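Carboxylic ester hydrolase (Aspergillus niger, PDB 7K4O) hydrolyses ester bonds as a serine esterase of the tannase family, probably splitting the galloyl esters of tannins to release gallic acid. Local coordinates at residues Pro238-Lys243 against Gly296-Lys301; Lys243-Thr248 against Ala329-Ala334; Asp233-Pro238 against Ala334-Asn339. All coordinates share one frame; numbering follows the deposited sequence.

Contact 1 of 3, residues Pro238-Lys243 against Gly296-Lys301. With NAG (2-acetamido-2-deoxy-beta-D-glucopyranose), chain G.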
# COMPACT_ATOMS: atom_id res chain seq x y z
N PRO A 238 -12.55 -8.85 21.44
CA PRO A 238 -11.82 -7.72 20.83
C PRO A 238 -11.33 -6.70 21.87
O PRO A 238 -10.23 -6.19 21.76
CB PRO A 238 -12.88 -7.08 19.93
CG PRO A 238 -13.75 -8.25 19.52
CD PRO A 238 -13.82 -9.13 20.76
N CYS A 239 -12.13 -6.46 22.91
CA CYS A 239 -11.81 -5.45 23.95
C CYS A 239 -10.54 -5.84 24.69
O CYS A 239 -9.76 -4.96 25.07
CB CYS A 239 -12.98 -5.36 24.92
SG CYS A 239 -12.88 -3.88 25.95
N GLU A 240 -10.31 -7.14 24.91
CA GLU A 240 -9.11 -7.57 25.65
C GLU A 240 -7.86 -7.19 24.85
O GLU A 240 -6.87 -6.73 25.46
CB GLU A 240 -9.20 -9.07 25.92
CG GLU A 240 -8.00 -9.63 26.64
CD GLU A 240 -8.16 -11.11 26.96
OE1 GLU A 240 -8.78 -11.82 26.15
OE2 GLU A 240 -7.68 -11.54 28.04
N LEU A 241 -7.87 -7.45 23.54
CA LEU A 241 -6.69 -7.12 22.68
C LEU A 241 -6.56 -5.61 22.55
O LEU A 241 -5.41 -5.13 22.55
CB LEU A 241 -6.88 -7.81 21.32
CG LEU A 241 -6.80 -9.34 21.42
CD1 LEU A 241 -6.97 -10.04 20.09
CD2 LEU A 241 -5.51 -9.77 22.07
N ASP A 242 -7.67 -4.89 22.48
CA ASP A 242 -7.65 -3.41 22.39
C ASP A 242 -7.01 -2.83 23.66
O ASP A 242 -6.24 -1.86 23.56
CB ASP A 242 -9.01 -2.81 22.12
CG ASP A 242 -8.93 -1.32 21.86
OD1 ASP A 242 -8.07 -0.90 21.03
OD2 ASP A 242 -9.69 -0.58 22.50
N LYS A 243 -7.26 -3.44 24.82
CA LYS A 243 -6.61 -3.01 26.07
C LYS A 243 -5.10 -3.23 25.98
O LYS A 243 -4.31 -2.35 26.38
CB LYS A 243 -7.23 -3.75 27.27
CG LYS A 243 -6.61 -3.42 28.62
CD LYS A 243 -6.53 -1.95 28.93
CE LYS A 243 -7.89 -1.31 29.11
NZ LYS A 243 -7.84 -0.17 30.07
N GLY A 296 -13.87 -7.42 31.78
CA GLY A 296 -13.01 -8.47 32.32
C GLY A 296 -11.69 -7.89 32.71
O GLY A 296 -11.56 -6.65 32.89
N THR A 297 -10.72 -8.77 32.86
CA THR A 297 -9.32 -8.43 33.12
C THR A 297 -8.50 -9.11 32.03
O THR A 297 -8.88 -10.22 31.60
CB THR A 297 -8.85 -8.83 34.53
OG1 THR A 297 -8.97 -10.24 34.66
CG2 THR A 297 -9.60 -8.10 35.62
N VAL A 298 -7.40 -8.49 31.63
CA VAL A 298 -6.52 -9.08 30.59
C VAL A 298 -5.99 -10.40 31.15
O VAL A 298 -5.34 -10.41 32.20
CB VAL A 298 -5.40 -8.12 30.15
CG1 VAL A 298 -4.47 -8.80 29.14
CG2 VAL A 298 -6.00 -6.84 29.60
N SER A 299 -6.25 -11.47 30.43
CA SER A 299 -5.97 -12.86 30.87
C SER A 299 -4.58 -13.29 30.41
O SER A 299 -4.01 -12.71 29.44
CB SER A 299 -7.03 -13.79 30.37
OG SER A 299 -6.95 -13.94 28.96
N ALA A 300 -4.06 -14.31 31.08
CA ALA A 300 -2.78 -14.93 30.71
C ALA A 300 -2.89 -15.51 29.29
O ALA A 300 -1.91 -15.43 28.55
CB ALA A 300 -2.43 -16.02 31.71
N LYS A 301 -4.01 -16.14 28.98
CA LYS A 301 -4.23 -16.77 27.66
C LYS A 301 -4.30 -15.66 26.60
O LYS A 301 -3.82 -15.92 25.50
CB LYS A 301 -5.53 -17.57 27.63
CG LYS A 301 -5.47 -18.95 28.27
CD LYS A 301 -6.86 -19.55 28.39
CE LYS A 301 -6.97 -20.81 29.22
NZ LYS A 301 -6.47 -21.97 28.45
C1 NAG G . -8.52 2.28 23.92
C2 NAG G . -9.90 2.20 24.61
C3 NAG G . -11.03 2.83 23.81
C4 NAG G . -10.60 4.25 23.58
C5 NAG G . -9.25 4.28 22.88
C6 NAG G . -8.78 5.71 22.68
C7 NAG G . -10.16 0.16 25.93
C8 NAG G . -10.49 -1.30 25.86
N2 NAG G . -10.25 0.81 24.78
O3 NAG G . -12.25 2.61 24.52
O4 NAG G . -11.58 4.75 22.71
O5 NAG G . -8.23 3.63 23.62
O6 NAG G . -7.54 5.69 22.01
O7 NAG G . -9.84 0.73 26.96
O HOH W 1 -10.35 -11.63 29.66
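One carboxylate oxygen, OE2 of E240, accepts both the backbone N-H and the hydroxyl of a single residue, S299. The N-H of S299 meets E240 OE2 almost along the C-O axis, with S299 N to OE2 2.8 Å and an N-H...O angle of 163°. S299 OG approaches E240 OE2 on the syn side, the side of the other oxygen, 2.7 Å away. E240 suits the position because its extended chain, CG anti to the backbone N, carries the carboxylate straight out from helix 238-252 to the start of helix 300-310. There S299 is the N-cap: its OG, held between backbone N and carbonyl carbon (chi1 69°), gives its proton to E240 and accepts from G302 N. Y234 OH is hydrogen-bonded to the other carboxylate oxygen, OE1. A water bridges T297 O firmly and OE2 weakly. One turn along, CG of K243 crosses obliquely over V298 CG2 at 3.6 Å, an aliphatic patch beside the polar site. C239 is tied to C285 by a disulfide, linking the helix to strand 282-285. With two donors from S299 on OE2, OE1 bonded to Y234 OH, and a helix N-terminus close by, buried E240 is probably held as the anion.

Contact 2 of 3, residues Lys243-Thr248 against Ala329-Ala334. With NAG (2-acetamido-2-deoxy-beta-D-glucopyranose), chain G.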
# COMPACT_ATOMS: atom_id res chain seq x y z
N LYS A 243 -7.26 -3.44 24.82
CA LYS A 243 -6.61 -3.01 26.07
C LYS A 243 -5.10 -3.23 25.98
O LYS A 243 -4.31 -2.35 26.38
CB LYS A 243 -7.23 -3.75 27.27
CG LYS A 243 -6.61 -3.42 28.62
CD LYS A 243 -6.53 -1.95 28.93
CE LYS A 243 -7.89 -1.31 29.11
NZ LYS A 243 -7.84 -0.17 30.07
N ILE A 244 -4.68 -4.35 25.42
CA ILE A 244 -3.23 -4.61 25.29
C ILE A 244 -2.63 -3.52 24.39
O ILE A 244 -1.51 -3.02 24.71
CB ILE A 244 -2.99 -6.03 24.74
CG1 ILE A 244 -3.29 -7.08 25.83
CG2 ILE A 244 -1.58 -6.21 24.23
CD1 ILE A 244 -3.46 -8.49 25.31
N VAL A 245 -3.28 -3.21 23.28
CA VAL A 245 -2.73 -2.15 22.37
C VAL A 245 -2.61 -0.82 23.15
O VAL A 245 -1.56 -0.17 23.09
CB VAL A 245 -3.62 -2.00 21.13
CG1 VAL A 245 -3.27 -0.75 20.33
CG2 VAL A 245 -3.55 -3.26 20.28
N ASN A 246 -3.69 -0.39 23.82
CA ASN A 246 -3.71 0.88 24.60
C ASN A 246 -2.59 0.88 25.62
O ASN A 246 -1.89 1.89 25.72
CB ASN A 246 -5.08 1.15 25.24
CG ASN A 246 -6.11 1.66 24.27
OD1 ASN A 246 -5.80 1.91 23.09
ND2 ASN A 246 -7.36 1.80 24.72
N GLU A 247 -2.36 -0.21 26.36
CA GLU A 247 -1.27 -0.26 27.37
C GLU A 247 0.11 -0.29 26.72
O GLU A 247 1.09 0.17 27.36
CB GLU A 247 -1.44 -1.47 28.28
CG GLU A 247 -2.65 -1.34 29.18
CD GLU A 247 -2.49 -0.19 30.18
OE1 GLU A 247 -1.41 -0.03 30.78
OE2 GLU A 247 -3.44 0.55 30.32
N THR A 248 0.22 -0.87 25.50
CA THR A 248 1.51 -0.85 24.77
C THR A 248 1.79 0.61 24.36
O THR A 248 2.94 1.04 24.51
CB THR A 248 1.46 -1.84 23.59
OG1 THR A 248 1.15 -3.15 24.10
CG2 THR A 248 2.75 -1.87 22.82
N ALA A 329 0.00 -1.83 16.58
CA ALA A 329 -1.00 -2.09 15.53
C ALA A 329 -2.21 -2.80 16.13
O ALA A 329 -2.01 -3.73 16.96
CB ALA A 329 -0.40 -2.89 14.38
N ALA A 330 -3.41 -2.41 15.72
CA ALA A 330 -4.66 -3.06 16.14
C ALA A 330 -4.64 -4.55 15.78
O ALA A 330 -4.04 -4.94 14.77
CB ALA A 330 -5.84 -2.37 15.56
N PHE A 331 -5.30 -5.37 16.59
CA PHE A 331 -5.42 -6.82 16.34
C PHE A 331 -6.61 -7.11 15.44
O PHE A 331 -7.54 -7.87 15.82
CB PHE A 331 -5.51 -7.56 17.68
CG PHE A 331 -4.21 -7.68 18.42
CD1 PHE A 331 -3.79 -6.68 19.29
CD2 PHE A 331 -3.41 -8.79 18.28
CE1 PHE A 331 -2.58 -6.78 19.95
CE2 PHE A 331 -2.21 -8.89 18.94
CZ PHE A 331 -1.79 -7.89 19.78
N ASP A 332 -6.60 -6.60 14.19
CA ASP A 332 -7.74 -6.77 13.27
C ASP A 332 -7.85 -8.22 12.80
O ASP A 332 -8.96 -8.72 12.76
CB ASP A 332 -7.65 -5.83 12.05
CG ASP A 332 -8.11 -4.41 12.33
OD1 ASP A 332 -7.63 -3.83 13.31
OD2 ASP A 332 -8.92 -3.88 11.54
N ASP A 333 -6.72 -8.83 12.42
CA ASP A 333 -6.71 -10.22 11.93
C ASP A 333 -7.30 -11.12 13.03
O ASP A 333 -7.98 -12.11 12.68
CB ASP A 333 -5.31 -10.70 11.58
CG ASP A 333 -4.84 -10.23 10.19
OD1 ASP A 333 -5.65 -9.57 9.45
OD2 ASP A 333 -3.69 -10.57 9.88
N ALA A 334 -7.03 -10.76 14.28
CA ALA A 334 -7.43 -11.61 15.44
C ALA A 334 -8.91 -11.46 15.78
O ALA A 334 -9.39 -12.22 16.69
CB ALA A 334 -6.58 -11.29 16.65
C1 NAG G . -8.52 2.28 23.92
C2 NAG G . -9.90 2.20 24.61
C3 NAG G . -11.03 2.83 23.81
C4 NAG G . -10.60 4.25 23.58
C5 NAG G . -9.25 4.28 22.88
C6 NAG G . -8.78 5.71 22.68
C7 NAG G . -10.16 0.16 25.93
C8 NAG G . -10.49 -1.30 25.86
N2 NAG G . -10.25 0.81 24.78
O3 NAG G . -12.25 2.61 24.52
O4 NAG G . -11.58 4.75 22.71
O5 NAG G . -8.23 3.63 23.62
O6 NAG G . -7.54 5.69 22.01
O7 NAG G . -9.84 0.73 26.96
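Across the two segments the contact is van der Waals packing, chiefly of hydrocarbon, and V245 carries most of it. Its CG2 methyl, placed beside the backbone N while CG1 lies anti to it (chi1 168°), comes in near the plane of the F331 ring and touches its edge at CD1, 3.6 Å away. V245 and F331 run alongside each other in opposite senses, so the branched valine fits against the side of the phenylalanine. The same V245 CG2 lies 3.7 Å from A329 O, against the loop backbone; the CB of A329 points away from the helix. I244 makes a looser second touch, its CG2 lying 4.4 Å from F331 CE1. F331 is also packed by L241, which touches its CB, and by A306 and I310 of helix 300-310, a setting that suits a large flat hydrocarbon.

F331 is the centre of an inverse gamma turn, closed by a weak bond from D332 N to A330 O. In this sharp bend of the irregular connection between helix 300-310 and strand 337-339, the bond from CA to CB of F331 points toward helix 238-252, so that the ring meets V245. Both segments belong to the long insertion between core strands 205-209 and 410-416 of the alpha/beta-hydrolase fold. Farther along the loop, OD1 of D333 is hydrogen-bonded to H222 ND1, and H222 lines the gallic acid pocket.

No hydrogen bond crosses between the two segments. On the helix side, T248 OG1 reaches back to I244 O at 2.7 Å, arriving 37° above the carbonyl plane, and the same oxygen takes the helical bond from T248 N; a threonine can thus satisfy its hydroxyl in a buried place.

Covalent chemistry lies on another side of the helix, where ND2 of N246 is bonded to C1 of an N-acetylglucosamine, with T248 completing the Asn-X-Thr sequon.

Contact 3 of 3, residues Asp233-Pro238 against Ala334-Asn339. With NAG (2-acetamido-2-deoxy-beta-D-glucopyranose), chain I.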
# COMPACT_ATOMS: atom_id res chain seq x y z
N ASP A 233 -6.42 -22.61 21.34
CA ASP A 233 -7.85 -22.75 21.71
C ASP A 233 -8.25 -21.61 22.65
O ASP A 233 -8.72 -21.88 23.76
CB ASP A 233 -8.12 -24.11 22.37
CG ASP A 233 -9.61 -24.40 22.55
OD1 ASP A 233 -10.42 -23.91 21.73
OD2 ASP A 233 -9.96 -25.08 23.53
N TYR A 234 -8.06 -20.36 22.23
CA TYR A 234 -8.58 -19.20 22.98
C TYR A 234 -8.93 -18.08 21.99
O TYR A 234 -8.09 -17.72 21.18
CB TYR A 234 -7.55 -18.71 23.99
CG TYR A 234 -8.07 -17.53 24.77
CD1 TYR A 234 -9.08 -17.69 25.71
CD2 TYR A 234 -7.58 -16.26 24.56
CE1 TYR A 234 -9.58 -16.61 26.42
CE2 TYR A 234 -8.04 -15.17 25.28
CZ TYR A 234 -9.06 -15.35 26.21
OH TYR A 234 -9.48 -14.26 26.90
N TYR A 235 -10.14 -17.56 22.10
CA TYR A 235 -10.70 -16.52 21.22
C TYR A 235 -10.85 -15.25 22.03
O TYR A 235 -11.88 -15.03 22.65
CB TYR A 235 -11.97 -17.07 20.59
CG TYR A 235 -11.69 -18.32 19.79
CD1 TYR A 235 -11.19 -18.25 18.49
CD2 TYR A 235 -11.80 -19.57 20.37
CE1 TYR A 235 -10.91 -19.39 17.76
CE2 TYR A 235 -11.49 -20.72 19.67
CZ TYR A 235 -11.03 -20.64 18.37
OH TYR A 235 -10.71 -21.77 17.69
N PRO A 236 -9.86 -14.34 22.03
CA PRO A 236 -9.94 -13.15 22.87
C PRO A 236 -11.09 -12.25 22.46
O PRO A 236 -11.32 -12.03 21.26
CB PRO A 236 -8.61 -12.42 22.66
CG PRO A 236 -7.71 -13.48 22.06
CD PRO A 236 -8.61 -14.39 21.25
N PRO A 237 -11.88 -11.73 23.42
CA PRO A 237 -12.83 -10.67 23.10
C PRO A 237 -12.04 -9.51 22.49
O PRO A 237 -10.93 -9.23 22.95
CB PRO A 237 -13.43 -10.25 24.46
CG PRO A 237 -13.17 -11.44 25.35
CD PRO A 237 -11.87 -12.07 24.86
N PRO A 238 -12.55 -8.85 21.44
CA PRO A 238 -11.82 -7.72 20.83
C PRO A 238 -11.33 -6.70 21.87
O PRO A 238 -10.23 -6.19 21.76
CB PRO A 238 -12.88 -7.08 19.93
CG PRO A 238 -13.75 -8.25 19.52
CD PRO A 238 -13.82 -9.13 20.76
N ALA A 334 -7.03 -10.76 14.28
CA ALA A 334 -7.43 -11.61 15.44
C ALA A 334 -8.91 -11.46 15.78
O ALA A 334 -9.39 -12.22 16.69
CB ALA A 334 -6.58 -11.29 16.65
N GLU A 335 -9.63 -10.54 15.16
CA GLU A 335 -11.04 -10.23 15.50
C GLU A 335 -11.83 -11.54 15.62
O GLU A 335 -11.76 -12.41 14.74
CB GLU A 335 -11.72 -9.34 14.46
CG GLU A 335 -13.06 -8.79 14.95
CD GLU A 335 -12.96 -7.58 15.88
OE1 GLU A 335 -11.82 -7.11 16.19
OE2 GLU A 335 -14.03 -7.08 16.28
N THR A 336 -12.51 -11.70 16.76
CA THR A 336 -13.40 -12.86 17.02
C THR A 336 -14.85 -12.42 16.84
O THR A 336 -15.11 -11.24 16.69
CB THR A 336 -13.12 -13.40 18.43
OG1 THR A 336 -13.22 -12.32 19.37
CG2 THR A 336 -11.75 -14.01 18.49
N GLN A 337 -15.77 -13.37 16.87
CA GLN A 337 -17.21 -13.03 16.78
C GLN A 337 -17.97 -13.70 17.93
O GLN A 337 -17.61 -14.82 18.38
CB GLN A 337 -17.81 -13.44 15.44
CG GLN A 337 -17.73 -14.92 15.13
CD GLN A 337 -18.28 -15.22 13.75
OE1 GLN A 337 -19.39 -14.83 13.40
NE2 GLN A 337 -17.48 -15.89 12.94
N TYR A 338 -19.00 -13.00 18.37
CA TYR A 338 -19.82 -13.41 19.52
C TYR A 338 -20.93 -14.35 19.03
O TYR A 338 -21.66 -13.98 18.10
CB TYR A 338 -20.42 -12.20 20.22
CG TYR A 338 -21.06 -12.58 21.53
CD1 TYR A 338 -20.28 -13.01 22.59
CD2 TYR A 338 -22.43 -12.51 21.70
CE1 TYR A 338 -20.85 -13.36 23.80
CE2 TYR A 338 -23.02 -12.85 22.91
CZ TYR A 338 -22.23 -13.27 23.96
OH TYR A 338 -22.79 -13.61 25.16
N ASN A 339 -21.06 -15.51 19.66
CA ASN A 339 -22.15 -16.48 19.43
C ASN A 339 -23.18 -16.31 20.55
O ASN A 339 -22.82 -16.49 21.72
CB ASN A 339 -21.61 -17.91 19.34
CG ASN A 339 -22.67 -18.88 18.90
OD1 ASN A 339 -23.85 -18.72 19.21
ND2 ASN A 339 -22.31 -19.89 18.13
C1 NAG I . -23.48 -20.67 17.80
C2 NAG I . -23.56 -20.81 16.31
C3 NAG I . -24.77 -21.61 15.89
C4 NAG I . -24.63 -22.98 16.49
C5 NAG I . -24.47 -22.83 18.00
C6 NAG I . -24.19 -24.19 18.58
C7 NAG I . -22.75 -19.27 14.69
C8 NAG I . -23.01 -18.05 13.87
N2 NAG I . -23.64 -19.55 15.62
O3 NAG I . -24.81 -21.72 14.47
O4 NAG I . -25.78 -23.76 16.15
O5 NAG I . -23.38 -21.97 18.32
O6 NAG I . -23.72 -24.04 19.92
O7 NAG I . -21.80 -20.01 14.50
O HOH W 2 -10.51 -10.55 19.02
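The proline-rich link between helix 224-232 and helix 238-252 is met here by the run leading into the beta hairpin of strands 337-339 and 344-346. T336 is the hub of the contact. Its OG1 lies between backbone N and carbonyl carbon (chi1 53°) and donates to P236 O at 2.7 Å, approaching 32° above the carbonyl plane. A water beside this bond lies 2.8 Å from P236 O and 3.1 Å from A334 O. The methyl of T336 does the apolar work: CG2 packs on Y235 CB at 3.7 Å, near the plane of the tyrosine ring at its edge, and lies 4.2 Å from P236 CD. Threonine, with one polar and one apolar branch, serves both needs at once.

D233, with positive phi, ends the preceding helix in a Schellman motif, and P237 stands at the N-cap of the next. P238 suits that helix's first turn, where its missing N-H costs no helical bond. The CB-CG edge of the P238 ring meets the carboxylate of E335, which is turned inward by a bend at chi2 (81°); the two side chains cross at about a right angle, with P238 CG to E335 OE2 3.5 Å. W345 of the partner strand touches P237, P238 and T336. At the far end N339 carries an N-acetylglucosamine on ND2, while its OD1 is hydrogen-bonded to T341 OG1 of the sequon.

In the fold
Helix 238-252 and the turn leading into it serve all three contacts: its first turns in contact 1, its next turns in contact 2, its entry in contact 3. Contact 2 is the most buried and lies closest to the chain centre, about 21 Å away between centres, against 30 Å for contact 1 and 27 Å for contact 3; accordingly it relies on hydrocarbon packing. The two partly buried contacts use polar donors: a hydroxyl and a backbone N-H to a carboxylate in contact 1, a hydroxyl to a backbone carbonyl in contact 3. Y234 OH joins these two through E240 OE1. L241 links contacts 1 and 2 by packing on A334 and F331. One N-linked sugar, on N246, borders contacts 1 and 2; N339's stands apart from contact 3's packing.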